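Local coordinates for protein SM80.1 Vicilin (Solanum melongena, PDB 5VF5) that is a 7S vicilin of the bicupin family, probably serving as a seed storage protein, and binds copper in its second cupin domain, at residues A71-V76 against F120-L125; R97-R102 against P210-K215. All blocks are in the same frame, centred on the assembly; numbering follows the deposited sequence. Where two conformers were deposited one is given.

Contact 1 of 2, residues A71-V76 against F120-L125; sequences AIFVVV and FFVYVL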
loop_
_atom_site.group_PDB
_atom_site.type_symbol
_atom_site.label_atom_id
_atom_site.label_comp_id
_atom_site.label_asym_id
_atom_site.label_seq_id
_atom_site.Cartn_x
_atom_site.Cartn_y
_atom_site.Cartn_z
ATOM N N ALA A 71 -3.286 8.352 6.966
ATOM C CA ALA A 71 -2.746 7.716 5.792
ATOM C C ALA A 71 -1.273 7.434 5.882
ATOM O O ALA A 71 -0.533 8.135 6.606
ATOM C CB ALA A 71 -3.042 8.516 4.522
ATOM N N ILE A 72 -0.839 6.489 5.086
ATOM C CA ILE A 72 0.571 6.257 4.800
ATOM C C ILE A 72 0.714 6.249 3.284
ATOM O O ILE A 72 0.010 5.490 2.599
ATOM C CB ILE A 72 1.078 4.912 5.340
ATOM C CG1 ILE A 72 0.853 4.817 6.842
ATOM C CG2 ILE A 72 2.534 4.751 4.985
ATOM C CD1 ILE A 72 1.182 3.470 7.403
ATOM N N PHE A 73 1.543 7.144 2.759
ATOM C CA PHE A 73 1.840 7.241 1.335
ATOM C C PHE A 73 3.148 6.512 1.074
ATOM O O PHE A 73 4.137 6.758 1.772
ATOM C CB PHE A 73 1.997 8.709 0.878
ATOM C CG PHE A 73 0.747 9.498 0.663
ATOM C CD1 PHE A 73 -0.454 9.215 1.286
ATOM C CD2 PHE A 73 0.788 10.587 -0.196
ATOM C CE1 PHE A 73 -1.572 9.975 1.040
ATOM C CE2 PHE A 73 -0.337 11.349 -0.434
ATOM C CZ PHE A 73 -1.510 11.048 0.203
ATOM N N VAL A 74 3.207 5.699 0.046
ATOM C CA VAL A 74 4.410 5.021 -0.393
ATOM C C VAL A 74 4.620 5.292 -1.860
ATOM O O VAL A 74 3.781 4.974 -2.700
ATOM C CB VAL A 74 4.334 3.513 -0.145
ATOM C CG1 VAL A 74 5.636 2.807 -0.550
ATOM C CG2 VAL A 74 3.985 3.218 1.285
ATOM N N VAL A 75 5.741 5.922 -2.216
ATOM C CA VAL A 75 6.007 6.203 -3.621
ATOM C C VAL A 75 6.522 4.959 -4.331
ATOM O O VAL A 75 7.554 4.395 -3.966
ATOM C CB VAL A 75 7.005 7.351 -3.795
ATOM C CG1 VAL A 75 7.228 7.654 -5.251
ATOM C CG2 VAL A 75 6.492 8.576 -3.086
ATOM N N VAL A 76 5.785 4.524 -5.345
ATOM C CA VAL A 76 6.092 3.318 -6.130
ATOM C C VAL A 76 6.869 3.629 -7.408
ATOM O O VAL A 76 7.598 2.801 -7.909
ATOM C CB VAL A 76 4.783 2.607 -6.559
ATOM C CG1 VAL A 76 5.026 1.525 -7.624
ATOM C CG2 VAL A 76 4.088 2.035 -5.347
ATOM N N PHE A 120 4.188 9.820 -11.712
ATOM C CA PHE A 120 4.381 9.695 -10.252
ATOM C C PHE A 120 3.256 8.864 -9.693
ATOM O O PHE A 120 2.094 9.209 -9.909
ATOM C CB PHE A 120 4.368 11.108 -9.668
ATOM C CG PHE A 120 4.433 11.201 -8.165
ATOM C CD1 PHE A 120 5.504 10.680 -7.448
ATOM C CD2 PHE A 120 3.439 11.885 -7.458
ATOM C CE1 PHE A 120 5.558 10.814 -6.065
ATOM C CE2 PHE A 120 3.500 12.020 -6.099
ATOM C CZ PHE A 120 4.571 11.509 -5.399
ATOM N N PHE A 121 3.591 7.740 -9.041
ATOM C CA PHE A 121 2.618 6.766 -8.600
ATOM C C PHE A 121 2.810 6.548 -7.096
ATOM O O PHE A 121 3.956 6.249 -6.647
ATOM C CB PHE A 121 2.845 5.492 -9.406
ATOM C CG PHE A 121 1.799 4.439 -9.234
ATOM C CD1 PHE A 121 1.689 3.719 -8.042
ATOM C CD2 PHE A 121 0.963 4.119 -10.285
ATOM C CE1 PHE A 121 0.737 2.733 -7.896
ATOM C CE2 PHE A 121 0.009 3.119 -10.138
ATOM C CZ PHE A 121 -0.096 2.432 -8.945
ATOM N N VAL A 122 1.717 6.671 -6.331
ATOM C CA VAL A 122 1.736 6.486 -4.879
ATOM C C VAL A 122 0.719 5.412 -4.524
ATOM O O VAL A 122 -0.434 5.474 -4.984
ATOM C CB VAL A 122 1.376 7.803 -4.141
ATOM C CG1 VAL A 122 1.516 7.686 -2.632
ATOM C CG2 VAL A 122 2.229 8.964 -4.665
ATOM N N TYR A 123 1.130 4.453 -3.694
ATOM C CA TYR A 123 0.243 3.489 -3.034
ATOM C C TYR A 123 -0.077 4.004 -1.641
ATOM O O TYR A 123 0.829 4.360 -0.882
ATOM C CB TYR A 123 0.962 2.139 -2.959
ATOM C CG TYR A 123 0.241 0.937 -2.375
ATOM C CD1 TYR A 123 -1.113 0.745 -2.580
ATOM C CD2 TYR A 123 0.957 -0.062 -1.685
ATOM C CE1 TYR A 123 -1.761 -0.362 -2.069
ATOM C CE2 TYR A 123 0.324 -1.191 -1.207
ATOM C CZ TYR A 123 -1.025 -1.342 -1.402
ATOM O OH TYR A 123 -1.637 -2.467 -0.925
ATOM N N VAL A 124 -1.345 4.038 -1.266
ATOM C CA VAL A 124 -1.821 4.661 -0.051
ATOM C C VAL A 124 -2.601 3.696 0.798
ATOM O O VAL A 124 -3.519 3.030 0.306
ATOM C CB VAL A 124 -2.691 5.880 -0.379
ATOM C CG1 VAL A 124 -3.176 6.569 0.886
ATOM C CG2 VAL A 124 -1.981 6.851 -1.306
ATOM N N LEU A 125 -2.300 3.665 2.089
ATOM C CA LEU A 125 -3.120 3.003 3.102
ATOM C C LEU A 125 -3.824 4.107 3.882
ATOM O O LEU A 125 -3.135 5.070 4.295
ATOM C CB LEU A 125 -2.220 2.246 4.078
ATOM C CG LEU A 125 -2.963 1.490 5.179
ATOM C CD1 LEU A 125 -3.781 0.315 4.633
ATOM C CD2 LEU A 125 -2.012 1.039 6.290
#
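Strands 69-77 and 120-128 are antiparallel neighbours in a six-stranded sheet of the first cupin beta-barrel, and the pairs I72 with L125 through V75 with V122 carry this contact. The local strand directions lie 145° apart. I72 and L125 form a hydrogen-bonded pair closed by both backbone bonds, I72 N to L125 O and L125 N to I72 O; V74 and Y123 repeat it, and V76 N gives the last bond to F121 O at 2.8 Å. F73 with V124 and V75 with V122 are the intervening non-hydrogen-bonded pairs, where V124 CA and V122 CA add CA-H...O contacts to I72 O and V74 O.

On the face of F73, V75, V122 and V124, V124 CG2 makes a CH-pi contact over one face of the F73 ring, 4.2 Å from the centroid and displaced toward the rim, while V122 CG1 lies 3.7 Å from F73 CB. F73 CG stands anti to the carbonyl carbon (chi1 -78°), which sets the ring alongside V124. At the far end, V75 CG1 meets F120 CE1 at 3.7 Å, the two side chains crossing at about a right angle.

The face of I72, V74, Y123 and L125 packs on strands 243-250, 265-272 and 337-344. I72 and L125 lie side by side, pointing the same way, with I72 CD1 4.2 Å from L125 CD2. Y123 CB touches V76 CG2 at 3.9 Å; with CG anti to the backbone N (chi1 -177°), the Y123 ring meets that of F342, planes at about 40°, and its OH hydrogen-bonds V267 O. At the V76 end of the pairing, V76 CB packs 3.6 Å from F121 CD1, the side chains side by side. Backbone bonds therefore fix the register, while apolar branches fill both faces and the tyrosine hydroxyl has its polar partner on strand 265-272, in the sheet of the second cupin domain.

Contact 2 of 2, residues R97-R102 against P210-K215; sequences RGDVLR and PFNLMK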
loop_
_atom_site.group_PDB
_atom_site.type_symbol
_atom_site.label_atom_id
_atom_site.label_comp_id
_atom_site.label_asym_id
_atom_site.label_seq_id
_atom_site.Cartn_x
_atom_site.Cartn_y
_atom_site.Cartn_z
ATOM N N ARG A 97 11.096 7.470 -5.293
ATOM C CA ARG A 97 10.720 6.068 -5.220
ATOM C C ARG A 97 11.227 5.438 -3.931
ATOM O O ARG A 97 12.404 5.605 -3.577
ATOM C CB ARG A 97 11.254 5.301 -6.426
ATOM C CG ARG A 97 10.694 3.900 -6.512
ATOM C CD ARG A 97 10.985 3.366 -7.888
ATOM N NE ARG A 97 12.389 3.042 -7.951
ATOM C CZ ARG A 97 12.908 1.860 -7.624
ATOM N NH1 ARG A 97 14.218 1.678 -7.735
ATOM N NH2 ARG A 97 12.138 0.853 -7.182
ATOM N N GLY A 98 10.337 4.748 -3.225
ATOM C CA GLY A 98 10.618 4.107 -1.991
ATOM C C GLY A 98 10.338 4.929 -0.748
ATOM O O GLY A 98 10.382 4.398 0.376
ATOM N N ASP A 99 10.056 6.218 -0.928
ATOM C CA ASP A 99 9.738 7.059 0.222
ATOM C C ASP A 99 8.407 6.646 0.852
ATOM O O ASP A 99 7.422 6.340 0.132
ATOM C CB ASP A 99 9.649 8.518 -0.157
ATOM C CG ASP A 99 11.001 9.192 -0.363
ATOM O OD1 ASP A 99 12.081 8.641 0.003
ATOM O OD2 ASP A 99 10.964 10.344 -0.877
ATOM N N VAL A 100 8.395 6.667 2.161
ATOM C CA VAL A 100 7.250 6.410 3.002
ATOM C C VAL A 100 6.945 7.637 3.817
ATOM O O VAL A 100 7.837 8.167 4.459
ATOM C CB VAL A 100 7.495 5.225 3.954
ATOM C CG1 VAL A 100 6.283 4.973 4.835
ATOM C CG2 VAL A 100 7.911 3.970 3.183
ATOM N N LEU A 101 5.681 8.091 3.827
ATOM C CA LEU A 101 5.285 9.303 4.528
ATOM C C LEU A 101 4.006 9.048 5.274
ATOM O O LEU A 101 3.001 8.659 4.651
ATOM C CB LEU A 101 5.097 10.468 3.547
ATOM C CG LEU A 101 4.764 11.807 4.164
ATOM C CD1 LEU A 101 5.929 12.403 4.911
ATOM C CD2 LEU A 101 4.284 12.755 3.069
ATOM N N ARG A 102 4.018 9.232 6.591
ATOM C CA ARG A 102 2.776 9.232 7.380
ATOM C C ARG A 102 2.143 10.614 7.272
ATOM O O ARG A 102 2.772 11.624 7.557
ATOM C CB ARG A 102 3.123 8.897 8.817
ATOM C CG ARG A 102 1.993 8.960 9.801
ATOM C CD ARG A 102 1.185 7.687 9.825
ATOM N NE ARG A 102 0.237 7.846 10.910
ATOM C CZ ARG A 102 -0.902 8.521 10.829
ATOM N NH1 ARG A 102 -1.354 8.964 9.651
ATOM N NH2 ARG A 102 -1.640 8.672 11.898
ATOM N N PRO A 210 9.609 12.192 4.888
ATOM C CA PRO A 210 9.623 10.803 4.490
ATOM C C PRO A 210 10.871 10.101 4.983
ATOM O O PRO A 210 11.885 10.740 5.321
ATOM C CB PRO A 210 9.659 10.875 2.992
ATOM C CG PRO A 210 10.307 12.177 2.685
ATOM C CD PRO A 210 9.805 13.095 3.739
ATOM N N PHE A 211 10.776 8.782 5.023
ATOM C CA PHE A 211 11.897 7.905 5.193
ATOM C C PHE A 211 11.949 6.900 4.061
ATOM O O PHE A 211 10.954 6.650 3.393
ATOM C CB PHE A 211 11.882 7.188 6.558
ATOM C CG PHE A 211 10.592 6.519 6.895
ATOM C CD1 PHE A 211 9.571 7.228 7.516
ATOM C CD2 PHE A 211 10.430 5.156 6.678
ATOM C CE1 PHE A 211 8.370 6.592 7.865
ATOM C CE2 PHE A 211 9.251 4.528 7.024
ATOM C CZ PHE A 211 8.234 5.236 7.629
ATOM N N ASN A 212 13.101 6.269 3.885
ATOM C CA ASN A 212 13.359 5.420 2.713
ATOM C C ASN A 212 14.397 4.375 3.106
ATOM O O ASN A 212 15.461 4.723 3.623
ATOM C CB ASN A 212 13.844 6.304 1.574
ATOM C CG ASN A 212 13.905 5.596 0.233
ATOM O OD1 ASN A 212 14.513 4.542 0.123
ATOM N ND2 ASN A 212 13.288 6.206 -0.827
ATOM N N LEU A 213 14.061 3.101 2.917
ATOM C CA LEU A 213 14.939 2.008 3.342
ATOM C C LEU A 213 15.614 1.310 2.155
ATOM O O LEU A 213 16.276 0.295 2.361
ATOM C CB LEU A 213 14.118 0.983 4.144
ATOM C CG LEU A 213 13.606 1.396 5.538
ATOM C CD1 LEU A 213 12.431 2.374 5.507
ATOM C CD2 LEU A 213 13.189 0.162 6.328
ATOM N N MET A 214 15.474 1.877 0.948
ATOM C CA MET A 214 15.888 1.208 -0.298
ATOM C C MET A 214 17.358 0.810 -0.279
ATOM O O MET A 214 17.723 -0.244 -0.794
ATOM C CB MET A 214 15.658 2.106 -1.519
ATOM C CG MET A 214 14.249 2.075 -2.103
ATOM S SD MET A 214 14.203 2.866 -3.731
ATOM C CE MET A 214 15.225 1.751 -4.684
ATOM N N LYS A 215 18.184 1.651 0.341
ATOM C CA LYS A 215 19.663 1.460 0.362
ATOM C C LYS A 215 20.183 0.574 1.518
ATOM O O LYS A 215 21.380 0.260 1.595
ATOM C CB LYS A 215 20.386 2.804 0.388
ATOM C CG LYS A 215 20.240 3.596 -0.903
ATOM C CD LYS A 215 20.921 4.947 -0.787
ATOM C CE LYS A 215 21.229 5.545 -2.153
ATOM N NZ LYS A 215 21.937 6.848 -2.023
HETATM O O HOH W 1 11.770 2.343 1.485
#
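A single antiparallel bridge, V100 with F211, joins strand 100-103, outermost in its first-cupin sheet within this chain, to the loop before strand 220-222. Both backbone bonds are made: V100 N to F211 O at 2.8 Å and F211 N to V100 O at 3.1 Å. V100 CB makes a CH-pi contact over one face of the F211 ring, 22° off the normal, and V100 CG1 comes 3.4 Å from F211 CZ. F211 CG occupies the crowded position between backbone N and carbonyl carbon (chi1 51°), which folds the ring back over the valine although its CB starts out away from it.

N212 makes the polar half of the contact. Its ND2 donates twice, to D99 OD1 at 2.8 Å and to R97 O at 3.0 Å, both acceptors lying close to the amide plane; the carboxylate is met from above its own plane, the two groups being turned 87° apart. N212 OD1 accepts from M214 N in an Asx turn, so three bonds fix the rotation of the amide. A water accepts from L213 N and donates to G98 O. In the conformer given, M214 SD lies over the centre of one face of the R97 guanidinium, 4.1 Å above its plane.

P210 packs its CB 3.9 Å from D99 CB and also touches F93 and L95 of strand 90-96. F211 stacks on F235 and reaches A230 of strand 225-230, while V100 extends to V245 and F247 of strand 243-250.

In the fold
Strand 69-77 links the two contacts: it pairs with 120-125 in contact 1 and with strand 100-103, the edge strand that carries contact 2, on its other side. F73 N to L101 O and V75 O to G98 N are probable hydrogen bonds between them, and I72 CG2 packs on V100 CG1. Contact 1 is buried and built from continuous strand pairing with apolar side chains; contact 2, about 10 Å away between centres, is only partly buried, and a lone bridge is supplemented by an asparagine side chain and a water. Both face strand 243-250, through I72 and V74 in one and V100 in the other, at the interface between the two cupin domains.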